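Local coordinates for protein glycerol-3-phosphate dehydrogenase [NAD(P)+] (Coxiella burnetii, PDB 3K96) that probably catalyses the NAD(P)H-dependent reduction of dihydroxyacetone phosphate to sn-glycerol 3-phosphate, the precursor for phospholipid synthesis, at residues S62-E67 against N75-N80; F110-V115 against I129-K134; P79-P84 against E167-L172; E306-T311 against R333-D338. One frame throughout, in Å; residues are numbered along the deposited sequence. Where two conformers were deposited one is given.

Contact 1. Residues S62-E67 against N75-N80; sequences SDHVDE and NRYLPN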
loop_
_atom_site.group_PDB
_atom_site.type_symbol
_atom_site.label_atom_id
_atom_site.label_comp_id
_atom_site.label_asym_id
_atom_site.label_seq_id
_atom_site.Cartn_x
_atom_site.Cartn_y
_atom_site.Cartn_z
ATOM N N SER A 62 -2.582 37.622 0.818
ATOM C CA SER A 62 -2.610 38.755 -0.186
ATOM C C SER A 62 -1.315 39.120 -0.965
ATOM O O SER A 62 -1.369 39.505 -2.168
ATOM C CB SER A 62 -3.195 40.007 0.474
ATOM O OG SER A 62 -4.513 39.728 0.938
ATOM N N ASP A 63 -0.185 39.037 -0.274
ATOM C CA ASP A 63 1.102 39.276 -0.888
ATOM C C ASP A 63 1.363 38.175 -1.929
ATOM O O ASP A 63 2.121 38.361 -2.874
ATOM C CB ASP A 63 2.186 39.280 0.192
ATOM C CG ASP A 63 2.024 38.129 1.196
ATOM O OD1 ASP A 63 0.900 37.584 1.323
ATOM O OD2 ASP A 63 3.024 37.782 1.871
ATOM N N HIS A 64 0.701 37.037 -1.744
ATOM C CA HIS A 64 0.833 35.877 -2.635
ATOM C C HIS A 64 0.201 36.139 -4.007
ATOM O O HIS A 64 0.809 35.841 -5.029
ATOM C CB HIS A 64 0.239 34.640 -1.935
ATOM C CG HIS A 64 0.431 33.356 -2.677
ATOM N ND1 HIS A 64 -0.480 32.322 -2.618
ATOM C CD2 HIS A 64 1.402 32.952 -3.526
ATOM C CE1 HIS A 64 -0.063 31.329 -3.380
ATOM N NE2 HIS A 64 1.078 31.684 -3.941
ATOM N N VAL A 65 -0.995 36.732 -4.032
ATOM C CA VAL A 65 -1.650 37.046 -5.307
ATOM C C VAL A 65 -0.824 38.058 -6.118
ATOM O O VAL A 65 -0.717 37.942 -7.344
ATOM C CB VAL A 65 -3.085 37.558 -5.113
ATOM C CG1 VAL A 65 -3.676 38.006 -6.458
ATOM C CG2 VAL A 65 -3.940 36.459 -4.454
ATOM N N ASP A 66 -0.232 39.030 -5.436
ATOM C CA ASP A 66 0.648 40.010 -6.100
ATOM C C ASP A 66 1.811 39.292 -6.809
ATOM O O ASP A 66 2.136 39.582 -7.975
ATOM C CB ASP A 66 1.176 41.016 -5.072
ATOM C CG ASP A 66 0.100 41.959 -4.585
ATOM O OD1 ASP A 66 -0.792 42.298 -5.402
ATOM O OD2 ASP A 66 0.145 42.379 -3.407
ATOM N N GLU A 67 2.412 38.335 -6.102
ATOM C CA GLU A 67 3.497 37.534 -6.648
ATOM C C GLU A 67 3.058 36.798 -7.908
ATOM O O GLU A 67 3.742 36.853 -8.920
ATOM C CB GLU A 67 3.987 36.528 -5.608
ATOM C CG GLU A 67 4.649 37.175 -4.414
ATOM C CD GLU A 67 4.920 36.191 -3.290
ATOM O OE1 GLU A 67 4.853 34.960 -3.528
ATOM O OE2 GLU A 67 5.195 36.656 -2.162
ATOM N N ASN A 75 5.319 30.718 -7.430
ATOM C CA ASN A 75 6.622 30.406 -6.884
ATOM C C ASN A 75 6.608 29.907 -5.459
ATOM O O ASN A 75 7.417 29.069 -5.108
ATOM C CB ASN A 75 7.595 31.579 -7.046
ATOM C CG ASN A 75 8.270 31.579 -8.403
ATOM O OD1 ASN A 75 8.531 30.519 -8.971
ATOM N ND2 ASN A 75 8.569 32.760 -8.925
ATOM N N ARG A 76 5.693 30.379 -4.633
ATOM C CA ARG A 76 5.673 29.884 -3.268
ATOM C C ARG A 76 5.364 28.425 -3.146
ATOM O O ARG A 76 5.925 27.776 -2.285
ATOM C CB ARG A 76 4.614 30.563 -2.418
ATOM C CG ARG A 76 4.882 31.966 -2.099
ATOM C CD ARG A 76 3.895 32.479 -1.083
ATOM N NE ARG A 76 4.098 33.905 -0.925
ATOM C CZ ARG A 76 3.436 34.665 -0.067
ATOM N NH1 ARG A 76 2.509 34.143 0.733
ATOM N NH2 ARG A 76 3.711 35.956 -0.011
ATOM N N TYR A 77 4.453 27.912 -3.977
ATOM C CA TYR A 77 3.987 26.534 -3.805
ATOM C C TYR A 77 4.100 25.591 -4.994
ATOM O O TYR A 77 3.991 24.399 -4.812
ATOM C CB TYR A 77 2.531 26.539 -3.266
ATOM C CG TYR A 77 2.383 27.255 -1.938
ATOM C CD1 TYR A 77 2.915 26.718 -0.783
ATOM C CD2 TYR A 77 1.710 28.463 -1.839
ATOM C CE1 TYR A 77 2.807 27.375 0.432
ATOM C CE2 TYR A 77 1.585 29.125 -0.625
ATOM C CZ TYR A 77 2.139 28.576 0.505
ATOM O OH TYR A 77 2.032 29.215 1.726
ATOM N N LEU A 78 4.307 26.097 -6.198
ATOM C CA LEU A 78 4.453 25.221 -7.355
ATOM C C LEU A 78 5.341 25.913 -8.391
ATOM O O LEU A 78 4.895 26.229 -9.505
ATOM C CB LEU A 78 3.079 24.869 -7.959
ATOM C CG LEU A 78 2.980 23.639 -8.876
ATOM C CD1 LEU A 78 3.256 22.379 -8.063
ATOM C CD2 LEU A 78 1.601 23.523 -9.551
ATOM N N PRO A 79 6.610 26.169 -8.019
ATOM C CA PRO A 79 7.525 26.831 -8.934
ATOM C C PRO A 79 7.822 25.957 -10.133
ATOM O O PRO A 79 7.676 24.730 -10.055
ATOM C CB PRO A 79 8.796 27.033 -8.086
ATOM C CG PRO A 79 8.742 25.954 -7.048
ATOM C CD PRO A 79 7.257 25.819 -6.739
ATOM N N ASN A 80 8.189 26.609 -11.233
ATOM C CA ASN A 80 8.564 25.976 -12.497
ATOM C C ASN A 80 7.405 25.554 -13.412
ATOM O O ASN A 80 7.633 24.878 -14.409
ATOM C CB ASN A 80 9.495 24.785 -12.256
ATOM C CG ASN A 80 10.717 25.159 -11.455
ATOM O OD1 ASN A 80 11.050 24.489 -10.481
ATOM N ND2 ASN A 80 11.372 26.256 -11.832
HETATM O O HOH W 1 1.712 35.550 3.212
HETATM O O HOH W 2 4.373 32.890 -5.490
#
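The guanidinium of R76 is gripped by carboxylates on helix segment S62-E67. E67 takes it in a side-on, two-nitrogen salt bridge: R76 NE lies 2.9 Å from E67 OE1, R76 NH2 2.7 Å from E67 OE2. This fork is twisted, the two planes standing 59° apart, and the bond from NE is bent to 134° at the hydrogen. R76 NH2 also reaches D63 OD2 at 2.7 Å; there the oxygen sits near the guanidinium plane but is met from above its own carboxylate. That bond belongs to one of two deposited conformers of D63, which makes it less certain. R76 CD comes within 3.5 Å of H64 CD2, and the extended chain of R76, from CG to NE, carries the guanidinium past the imidazole and over H64 CB, its plane 17° from that of the ring. Y77 points its edge at the H64 face in an offset edge-to-face pair, centroids 5.4 Å apart.

In the next shell, one water links D63 OD1 to R76 NH1 and another links E67 OE1 to R76 N. H64 binds N74 and S59 through its two ring nitrogens, which fixes the ring's rotation, and E61 adds a salt bridge to R76 NH1. Y77 touches what is probably the glycine-rich nucleotide-binding loop. Three acids would be expected to stabilise the R76 charge and hold its orientation, tying helix 62-71 to the following loop.

Contact 2. Residues F110-V115 against I129-K134; sequences FAFHEV and IAWGTK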
loop_
_atom_site.group_PDB
_atom_site.type_symbol
_atom_site.label_atom_id
_atom_site.label_comp_id
_atom_site.label_asym_id
_atom_site.label_seq_id
_atom_site.Cartn_x
_atom_site.Cartn_y
_atom_site.Cartn_z
ATOM N N PHE A 110 -7.775 22.946 8.342
ATOM C CA PHE A 110 -7.879 23.895 9.431
ATOM C C PHE A 110 -8.338 25.270 8.969
ATOM O O PHE A 110 -8.595 26.112 9.798
ATOM C CB PHE A 110 -6.563 24.000 10.249
ATOM C CG PHE A 110 -5.319 24.260 9.415
ATOM C CD1 PHE A 110 -5.017 25.543 8.950
ATOM C CD2 PHE A 110 -4.427 23.225 9.134
ATOM C CE1 PHE A 110 -3.848 25.783 8.205
ATOM C CE2 PHE A 110 -3.272 23.454 8.404
ATOM C CZ PHE A 110 -2.987 24.739 7.918
ATOM N N ALA A 111 -8.413 25.509 7.660
ATOM C CA ALA A 111 -8.920 26.794 7.152
ATOM C C ALA A 111 -10.279 26.660 6.442
ATOM O O ALA A 111 -10.877 27.656 6.024
ATOM C CB ALA A 111 -7.908 27.417 6.207
ATOM N N PHE A 112 -10.785 25.441 6.328
ATOM C CA PHE A 112 -12.031 25.196 5.600
ATOM C C PHE A 112 -13.190 25.974 6.201
ATOM O O PHE A 112 -13.915 26.694 5.478
ATOM C CB PHE A 112 -12.323 23.687 5.582
ATOM C CG PHE A 112 -13.329 23.271 4.549
ATOM C CD1 PHE A 112 -12.926 22.995 3.253
ATOM C CD2 PHE A 112 -14.673 23.132 4.880
ATOM C CE1 PHE A 112 -13.828 22.590 2.292
ATOM C CE2 PHE A 112 -15.585 22.736 3.925
ATOM C CZ PHE A 112 -15.161 22.457 2.620
ATOM N N HIS A 113 -13.383 25.832 7.509
ATOM C CA HIS A 113 -14.450 26.561 8.192
ATOM C C HIS A 113 -14.420 28.061 7.853
ATOM O O HIS A 113 -15.432 28.640 7.457
ATOM C CB HIS A 113 -14.335 26.384 9.699
ATOM C CG HIS A 113 -15.311 27.205 10.479
ATOM N ND1 HIS A 113 -14.993 28.439 11.004
ATOM C CD2 HIS A 113 -16.603 26.974 10.814
ATOM C CE1 HIS A 113 -16.046 28.930 11.640
ATOM N NE2 HIS A 113 -17.036 28.062 11.533
ATOM N N GLU A 114 -13.252 28.677 8.017
ATOM C CA GLU A 114 -13.088 30.104 7.747
ATOM C C GLU A 114 -13.535 30.500 6.341
ATOM O O GLU A 114 -14.234 31.502 6.157
ATOM C CB GLU A 114 -11.632 30.546 7.959
ATOM C CG GLU A 114 -11.169 30.691 9.430
ATOM C CD GLU A 114 -10.910 29.374 10.156
ATOM O OE1 GLU A 114 -10.847 28.290 9.516
ATOM O OE2 GLU A 114 -10.741 29.439 11.390
ATOM N N VAL A 115 -13.126 29.713 5.355
ATOM C CA VAL A 115 -13.453 29.978 3.966
ATOM C C VAL A 115 -14.972 29.831 3.743
ATOM O O VAL A 115 -15.591 30.684 3.114
ATOM C CB VAL A 115 -12.703 29.051 3.002
ATOM C CG1 VAL A 115 -13.107 29.366 1.573
ATOM C CG2 VAL A 115 -11.206 29.221 3.188
ATOM N N ILE A 129 -20.562 23.426 -5.057
ATOM C CA ILE A 129 -19.315 23.441 -4.318
ATOM C C ILE A 129 -18.610 22.094 -4.275
ATOM O O ILE A 129 -19.150 21.108 -3.803
ATOM C CB ILE A 129 -19.571 23.939 -2.868
ATOM C CG1 ILE A 129 -20.044 25.400 -2.892
ATOM C CG2 ILE A 129 -18.290 23.861 -1.984
ATOM C CD1 ILE A 129 -20.542 25.872 -1.568
ATOM N N ALA A 130 -17.390 22.067 -4.790
ATOM C CA ALA A 130 -16.576 20.856 -4.759
ATOM C C ALA A 130 -15.362 21.194 -3.935
ATOM O O ALA A 130 -15.060 22.363 -3.768
ATOM C CB ALA A 130 -16.179 20.428 -6.166
ATOM N N TRP A 131 -14.695 20.180 -3.365
ATOM C CA TRP A 131 -13.465 20.420 -2.618
ATOM C C TRP A 131 -12.447 19.282 -2.804
ATOM O O TRP A 131 -12.798 18.122 -3.076
ATOM C CB TRP A 131 -13.714 20.646 -1.117
ATOM C CG TRP A 131 -14.345 19.469 -0.447
ATOM C CD1 TRP A 131 -13.703 18.408 0.135
ATOM C CD2 TRP A 131 -15.736 19.219 -0.316
ATOM N NE1 TRP A 131 -14.624 17.507 0.619
ATOM C CE2 TRP A 131 -15.881 17.986 0.351
ATOM C CE3 TRP A 131 -16.883 19.917 -0.704
ATOM C CZ2 TRP A 131 -17.124 17.443 0.641
ATOM C CZ3 TRP A 131 -18.122 19.372 -0.418
ATOM C CH2 TRP A 131 -18.231 18.145 0.248
ATOM N N GLY A 132 -11.181 19.675 -2.684
ATOM C CA GLY A 132 -10.037 18.773 -2.725
ATOM C C GLY A 132 -9.410 18.685 -1.345
ATOM O O GLY A 132 -8.460 17.905 -1.136
ATOM N N THR A 133 -9.918 19.503 -0.411
ATOM C CA THR A 133 -9.467 19.485 0.990
ATOM C C THR A 133 -9.687 18.099 1.599
ATOM O O THR A 133 -10.676 17.446 1.306
ATOM C CB THR A 133 -10.286 20.491 1.827
ATOM O OG1 THR A 133 -10.166 21.802 1.254
ATOM C CG2 THR A 133 -9.855 20.506 3.299
ATOM N N LYS A 134 -8.772 17.667 2.462
ATOM C CA LYS A 134 -8.871 16.366 3.160
ATOM C C LYS A 134 -8.690 16.618 4.656
ATOM O O LYS A 134 -7.780 17.317 5.062
ATOM C CB LYS A 134 -7.776 15.399 2.677
ATOM C CG LYS A 134 -7.798 15.131 1.174
ATOM C CD LYS A 134 -6.615 14.265 0.726
ATOM C CE LYS A 134 -6.600 14.106 -0.779
ATOM N NZ LYS A 134 -5.428 13.379 -1.300
#
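F112, W131 and T133 form an aromatic and van der Waals contact with no hydrogen bond between the segments. The aromatic component is an edge-to-face pair: F112 turns its edge toward the face of W131, with its centroid 5.6 Å from that of the five-membered indole ring and the planes at 76°. F112 CZ stands 4.1 Å above the indole, displaced toward its rim. Apolar packing extends the pair, since F112 CE1 lies 3.9 Å from W131 CB. With CG anti to the backbone nitrogen (chi1 -163°), the F112 ring leaves the helix toward the strand.

The polar component is T133 OG1, which lies near the plane of the phenyl ring, 3.6 Å from F112 CD1. Its hydrogen bond goes elsewhere, to the carbonyl oxygen of V107. Around the trio, I105 touches both F112 and W131, as does L143 of helix 143-151.

These elements belong to the beta-alpha-beta unit of strand 102-105, helix 109-119 and strand 128-131 in the Rossmann-type domain. K134, the residue after T133, is predicted to bind NADPH and glycerol 3-phosphate. The V107 bond satisfies the buried hydroxyl of T133, and the F112 edge probably adds at most a weak, favourable electrostatic fit.

Contact 3. Residues P79-P84 against E167-L172; sequences PNYPFP and EVAANL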
loop_
_atom_site.group_PDB
_atom_site.type_symbol
_atom_site.label_atom_id
_atom_site.label_comp_id
_atom_site.label_asym_id
_atom_site.label_seq_id
_atom_site.Cartn_x
_atom_site.Cartn_y
_atom_site.Cartn_z
ATOM N N PRO A 79 6.610 26.169 -8.019
ATOM C CA PRO A 79 7.525 26.831 -8.934
ATOM C C PRO A 79 7.822 25.957 -10.133
ATOM O O PRO A 79 7.676 24.730 -10.055
ATOM C CB PRO A 79 8.796 27.033 -8.086
ATOM C CG PRO A 79 8.742 25.954 -7.048
ATOM C CD PRO A 79 7.257 25.819 -6.739
ATOM N N ASN A 80 8.189 26.609 -11.233
ATOM C CA ASN A 80 8.564 25.976 -12.497
ATOM C C ASN A 80 7.405 25.554 -13.412
ATOM O O ASN A 80 7.633 24.878 -14.409
ATOM C CB ASN A 80 9.495 24.785 -12.256
ATOM C CG ASN A 80 10.717 25.159 -11.455
ATOM O OD1 ASN A 80 11.050 24.489 -10.481
ATOM N ND2 ASN A 80 11.372 26.256 -11.832
ATOM N N TYR A 81 6.179 25.934 -13.068
ATOM C CA TYR A 81 5.013 25.619 -13.894
ATOM C C TYR A 81 4.203 26.890 -14.178
ATOM O O TYR A 81 3.226 27.170 -13.472
ATOM C CB TYR A 81 4.149 24.542 -13.220
ATOM C CG TYR A 81 4.875 23.237 -13.161
ATOM C CD1 TYR A 81 4.971 22.440 -14.281
ATOM C CD2 TYR A 81 5.512 22.819 -11.997
ATOM C CE1 TYR A 81 5.664 21.252 -14.250
ATOM C CE2 TYR A 81 6.209 21.640 -11.965
ATOM C CZ TYR A 81 6.278 20.862 -13.100
ATOM O OH TYR A 81 6.965 19.679 -13.079
ATOM N N PRO A 82 4.616 27.663 -15.204
ATOM C CA PRO A 82 3.939 28.914 -15.583
ATOM C C PRO A 82 2.470 28.727 -15.915
ATOM O O PRO A 82 2.064 27.686 -16.451
ATOM C CB PRO A 82 4.679 29.372 -16.849
ATOM C CG PRO A 82 5.959 28.583 -16.887
ATOM C CD PRO A 82 5.672 27.294 -16.170
ATOM N N PHE A 83 1.686 29.743 -15.591
ATOM C CA PHE A 83 0.275 29.714 -15.861
ATOM C C PHE A 83 -0.043 29.894 -17.346
ATOM O O PHE A 83 0.583 30.678 -18.012
ATOM C CB PHE A 83 -0.459 30.852 -15.136
ATOM C CG PHE A 83 -0.385 30.806 -13.635
ATOM C CD1 PHE A 83 0.005 29.670 -12.961
ATOM C CD2 PHE A 83 -0.871 31.873 -12.901
ATOM C CE1 PHE A 83 0.022 29.640 -11.579
ATOM C CE2 PHE A 83 -0.886 31.845 -11.524
ATOM C CZ PHE A 83 -0.436 30.722 -10.857
ATOM N N PRO A 84 -1.031 29.154 -17.860
ATOM C CA PRO A 84 -1.503 29.423 -19.209
ATOM C C PRO A 84 -2.298 30.742 -19.158
ATOM O O PRO A 84 -2.633 31.220 -18.074
ATOM C CB PRO A 84 -2.441 28.254 -19.510
ATOM C CG PRO A 84 -2.106 27.214 -18.518
ATOM C CD PRO A 84 -1.555 27.893 -17.323
ATOM N N GLU A 167 3.678 15.974 -9.428
ATOM C CA GLU A 167 3.555 14.987 -10.524
ATOM C C GLU A 167 2.380 15.308 -11.462
ATOM O O GLU A 167 2.446 15.056 -12.678
ATOM C CB GLU A 167 3.448 13.550 -9.983
ATOM C CG GLU A 167 4.726 13.086 -9.217
ATOM C CD GLU A 167 4.722 11.583 -8.859
ATOM O OE1 GLU A 167 3.627 10.982 -8.827
ATOM O OE2 GLU A 167 5.831 11.009 -8.619
ATOM N N VAL A 168 1.314 15.856 -10.890
ATOM C CA VAL A 168 0.165 16.274 -11.688
ATOM C C VAL A 168 0.622 17.443 -12.574
ATOM O O VAL A 168 0.385 17.423 -13.770
ATOM C CB VAL A 168 -1.045 16.652 -10.821
ATOM C CG1 VAL A 168 -2.153 17.373 -11.679
ATOM C CG2 VAL A 168 -1.571 15.409 -10.114
ATOM N N ALA A 169 1.328 18.415 -12.002
ATOM C CA ALA A 169 1.818 19.564 -12.793
ATOM C C ALA A 169 2.717 19.095 -13.928
ATOM O O ALA A 169 2.702 19.676 -15.022
ATOM C CB ALA A 169 2.561 20.587 -11.907
ATOM N N ALA A 170 3.487 18.026 -13.672
ATOM C CA ALA A 170 4.384 17.464 -14.666
ATOM C C ALA A 170 3.649 16.597 -15.658
ATOM O O ALA A 170 4.251 16.066 -16.571
ATOM C CB ALA A 170 5.536 16.656 -13.978
ATOM N N ASN A 171 2.351 16.440 -15.474
ATOM C CA ASN A 171 1.528 15.650 -16.376
ATOM C C ASN A 171 1.850 14.147 -16.364
ATOM O O ASN A 171 1.694 13.476 -17.372
ATOM C CB ASN A 171 1.594 16.192 -17.806
ATOM C CG ASN A 171 0.483 15.662 -18.687
ATOM O OD1 ASN A 171 -0.661 15.546 -18.258
ATOM N ND2 ASN A 171 0.809 15.369 -19.934
ATOM N N LEU A 172 2.296 13.645 -15.216
ATOM C CA LEU A 172 2.518 12.209 -15.028
ATOM C C LEU A 172 1.155 11.538 -14.728
ATOM O O LEU A 172 0.280 12.169 -14.138
ATOM C CB LEU A 172 3.506 11.978 -13.890
ATOM C CG LEU A 172 4.921 12.446 -14.216
ATOM C CD1 LEU A 172 5.842 12.399 -12.994
ATOM C CD2 LEU A 172 5.536 11.643 -15.404
#
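Y81 lays its ring on A169, and this is the tight half of the contact. The methyl carbon A169 CB stands 3.6 Å from the ring centroid and only 6° off the ring normal, a centred CH-pi interaction. Y81 CE1 also meets the backbone, 3.4 Å from A169 O. CG of Y81 is anti to the carbonyl carbon (chi1 -67°), which directs the ring from the loop onto the end of helix 165-169. A169 O also takes a hydrogen bond from R50 NH2, and Y81 itself touches R50 and L46.

The looser half lies toward the phenol end. Here A170, an exposed residue, meets Y81 OH mainly with its methyl, A170 CB lying at 3.5 Å, and buries about half as much surface as A169. Just beyond, the helix closes in a Schellman motif: L172 N binds E167 O at 2.9 Å, and N171, with positive phi, donates from its N to V168 O at 2.8 Å. E167 faces the second subunit, where its carboxylate accepts from the backbone nitrogens of S233 and N234 of that chain.

The contact thus fastens the loop before strand 87-90 to a helix terminus beside the subunit interface. Its chemistry is dispersion and CH-pi attraction, with no hydrogen bond between the segments, and so rests on close fit and on the methyl standing over the ring centre.

Contact 4. Residues E306-T311 against R333-D338; sequences EGLYNT and RILHED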
loop_
_atom_site.group_PDB
_atom_site.type_symbol
_atom_site.label_atom_id
_atom_site.label_comp_id
_atom_site.label_asym_id
_atom_site.label_seq_id
_atom_site.Cartn_x
_atom_site.Cartn_y
_atom_site.Cartn_z
ATOM N N GLU A 306 -0.892 19.462 8.009
ATOM C CA GLU A 306 -2.245 19.185 8.466
ATOM C C GLU A 306 -2.390 18.007 9.374
ATOM O O GLU A 306 -3.383 17.905 10.066
ATOM C CB GLU A 306 -3.149 18.937 7.276
ATOM C CG GLU A 306 -3.722 20.143 6.648
ATOM C CD GLU A 306 -4.377 19.772 5.347
ATOM O OE1 GLU A 306 -3.616 19.354 4.451
ATOM O OE2 GLU A 306 -5.620 19.886 5.220
ATOM N N GLY A 307 -1.401 17.123 9.393
ATOM C CA GLY A 307 -1.505 15.892 10.169
ATOM C C GLY A 307 -1.806 16.031 11.640
ATOM O O GLY A 307 -2.552 15.218 12.194
ATOM N N LEU A 308 -1.207 17.015 12.298
ATOM C CA LEU A 308 -1.462 17.202 13.743
ATOM C C LEU A 308 -2.929 17.623 13.947
ATOM O O LEU A 308 -3.629 17.078 14.786
ATOM C CB LEU A 308 -0.519 18.222 14.390
ATOM C CG LEU A 308 0.967 17.880 14.460
ATOM C CD1 LEU A 308 1.572 17.956 13.078
ATOM C CD2 LEU A 308 1.670 18.856 15.374
ATOM N N TYR A 309 -3.375 18.593 13.160
ATOM C CA TYR A 309 -4.763 19.034 13.201
ATOM C C TYR A 309 -5.682 17.862 12.879
ATOM O O TYR A 309 -6.654 17.639 13.596
ATOM C CB TYR A 309 -4.971 20.173 12.207
ATOM C CG TYR A 309 -6.310 20.836 12.276
ATOM C CD1 TYR A 309 -6.593 21.776 13.270
ATOM C CD2 TYR A 309 -7.270 20.595 11.306
ATOM C CE1 TYR A 309 -7.838 22.422 13.314
ATOM C CE2 TYR A 309 -8.505 21.231 11.337
ATOM C CZ TYR A 309 -8.788 22.136 12.338
ATOM O OH TYR A 309 -10.019 22.762 12.347
ATOM N N ASN A 310 -5.393 17.113 11.817
ATOM C CA ASN A 310 -6.208 15.949 11.485
ATOM C C ASN A 310 -6.292 14.988 12.683
ATOM O O ASN A 310 -7.349 14.456 12.966
ATOM C CB ASN A 310 -5.640 15.102 10.332
ATOM C CG ASN A 310 -5.632 15.794 8.968
ATOM O OD1 ASN A 310 -4.927 15.321 8.066
ATOM N ND2 ASN A 310 -6.392 16.879 8.797
ATOM N N THR A 311 -5.152 14.725 13.334
ATOM C CA THR A 311 -5.100 13.787 14.450
ATOM C C THR A 311 -6.029 14.262 15.555
ATOM O O THR A 311 -6.846 13.499 16.087
ATOM C CB THR A 311 -3.661 13.636 15.037
ATOM O OG1 THR A 311 -2.761 13.190 14.027
ATOM C CG2 THR A 311 -3.621 12.626 16.181
ATOM N N ARG A 333 -1.239 10.613 21.607
ATOM C CA ARG A 333 -0.471 10.501 22.849
ATOM C C ARG A 333 0.954 11.015 22.648
ATOM O O ARG A 333 1.519 11.675 23.515
ATOM C CB ARG A 333 -0.419 9.045 23.343
ATOM C CG ARG A 333 -1.758 8.398 23.686
ATOM C CD ARG A 333 -1.559 6.913 24.103
ATOM N NE ARG A 333 -0.870 6.805 25.381
ATOM C CZ ARG A 333 -0.271 5.710 25.851
ATOM N NH1 ARG A 333 -0.194 4.573 25.138
ATOM N NH2 ARG A 333 0.306 5.781 27.032
ATOM N N ILE A 334 1.531 10.716 21.491
ATOM C CA ILE A 334 2.872 11.158 21.185
ATOM C C ILE A 334 2.911 12.681 21.146
ATOM O O ILE A 334 3.840 13.311 21.650
ATOM C CB ILE A 334 3.344 10.545 19.854
ATOM C CG1 ILE A 334 3.618 9.056 20.058
ATOM C CG2 ILE A 334 4.608 11.222 19.353
ATOM C CD1 ILE A 334 3.907 8.291 18.787
ATOM N N LEU A 335 1.876 13.281 20.573
ATOM C CA LEU A 335 1.821 14.736 20.438
ATOM C C LEU A 335 1.471 15.483 21.714
ATOM O O LEU A 335 2.042 16.537 22.004
ATOM C CB LEU A 335 0.748 15.123 19.393
ATOM C CG LEU A 335 0.910 14.691 17.937
ATOM C CD1 LEU A 335 -0.251 15.201 17.062
ATOM C CD2 LEU A 335 2.220 15.197 17.386
ATOM N N HIS A 336 0.527 14.945 22.479
ATOM C CA HIS A 336 0.014 15.663 23.639
ATOM C C HIS A 336 0.303 15.062 25.013
ATOM O O HIS A 336 0.096 15.731 26.008
ATOM C CB HIS A 336 -1.507 15.844 23.479
ATOM C CG HIS A 336 -1.906 16.471 22.177
ATOM N ND1 HIS A 336 -1.697 17.803 21.901
ATOM C CD2 HIS A 336 -2.515 15.951 21.080
ATOM C CE1 HIS A 336 -2.144 18.077 20.683
ATOM N NE2 HIS A 336 -2.640 16.967 20.162
ATOM N N GLU A 337 0.811 13.837 25.087
ATOM C CA GLU A 337 1.065 13.215 26.403
ATOM C C GLU A 337 2.519 12.823 26.590
ATOM O O GLU A 337 2.847 12.022 27.460
ATOM C CB GLU A 337 0.163 12.006 26.597
ATOM C CG GLU A 337 -1.315 12.366 26.498
ATOM C CD GLU A 337 -2.224 11.186 26.731
ATOM O OE1 GLU A 337 -1.755 10.112 27.193
ATOM O OE2 GLU A 337 -3.418 11.337 26.444
ATOM N N ASP A 338 3.374 13.379 25.743
ATOM C CA ASP A 338 4.814 13.165 25.803
ATOM C C ASP A 338 5.218 11.684 25.667
ATOM O O ASP A 338 6.288 11.303 26.115
ATOM C CB ASP A 338 5.346 13.741 27.121
ATOM C CG ASP A 338 6.839 13.965 27.108
ATOM O OD1 ASP A 338 7.379 14.398 26.062
ATOM O OD2 ASP A 338 7.471 13.737 28.176
#
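L335, which meets L308 and T311, is flanked by a flat group of its own helix: L335 CB lies 3.8 Å from the plane of the H336 imidazole, over one face and toward the rim. H336 NE2 bonds to D312 OD1, and the ring also meets that of H332, with planes at about 45°. The other flat group of the segment is the guanidinium of R333, where E337 OE1 sits at the edge, in plane. That salt bridge is long, 3.9 Å from R333 NE to E337 OE1, and R333 was deposited in two conformers, so the pairing is doubtful.

Between the segments the touching is wholly apolar. The side chains of L308 and L335 meet at an angle, and the branch that makes the closest approach is L335 CD1, 3.9 Å from L308 CG. L335 CD2 is next, 4.2 Å from L308 CG. With CG anti to its carbonyl carbon and the chain continuing extended (chi2 -179°), L335 reaches across to the other helix.

This is helix-helix packing in the C-terminal helical domain, between helix 307-320 and the end of helix 326-336. F284 of helix 280-290 touches both leucines.

T311 meets the same methyl, its CB 4.3 Å from L335 CD1. Its buried hydroxyl is satisfied within its own helix: T311 OG1 donates to G307 O at 2.7 Å, tilted 31° from the carbonyl plane. T311 N reaches the same oxygen from the opposite face at 2.9 Å, so two bonds from one residue grip G307 O. G307 N is bonded to N281 OD1, and E306, just before the helix, is predicted to bind NADPH.

In the fold
Contacts 1, 2 and 3 lie in the N-terminal, Rossmann-type part and contact 4 in the C-terminal, helical part. Contacts 1 and 3 share P79 and N80, so one loop between helix 62-71 and strand 87-90 serves both; their centres are 14 Å apart, and L78 CD2 touches A169 CB at 3.9 Å. Contact 2, built on helix 109-119 and strand 128-131, falls along the chain between the two segments of contact 3. Contact 4 comes last, its centre 33 Å from that of contact 3, across the chain's centre. Contacts 2 and 4 touch where F110 packs on E306 and Y309, joining the two domains beside K134 and E306, both predicted to bind NADPH.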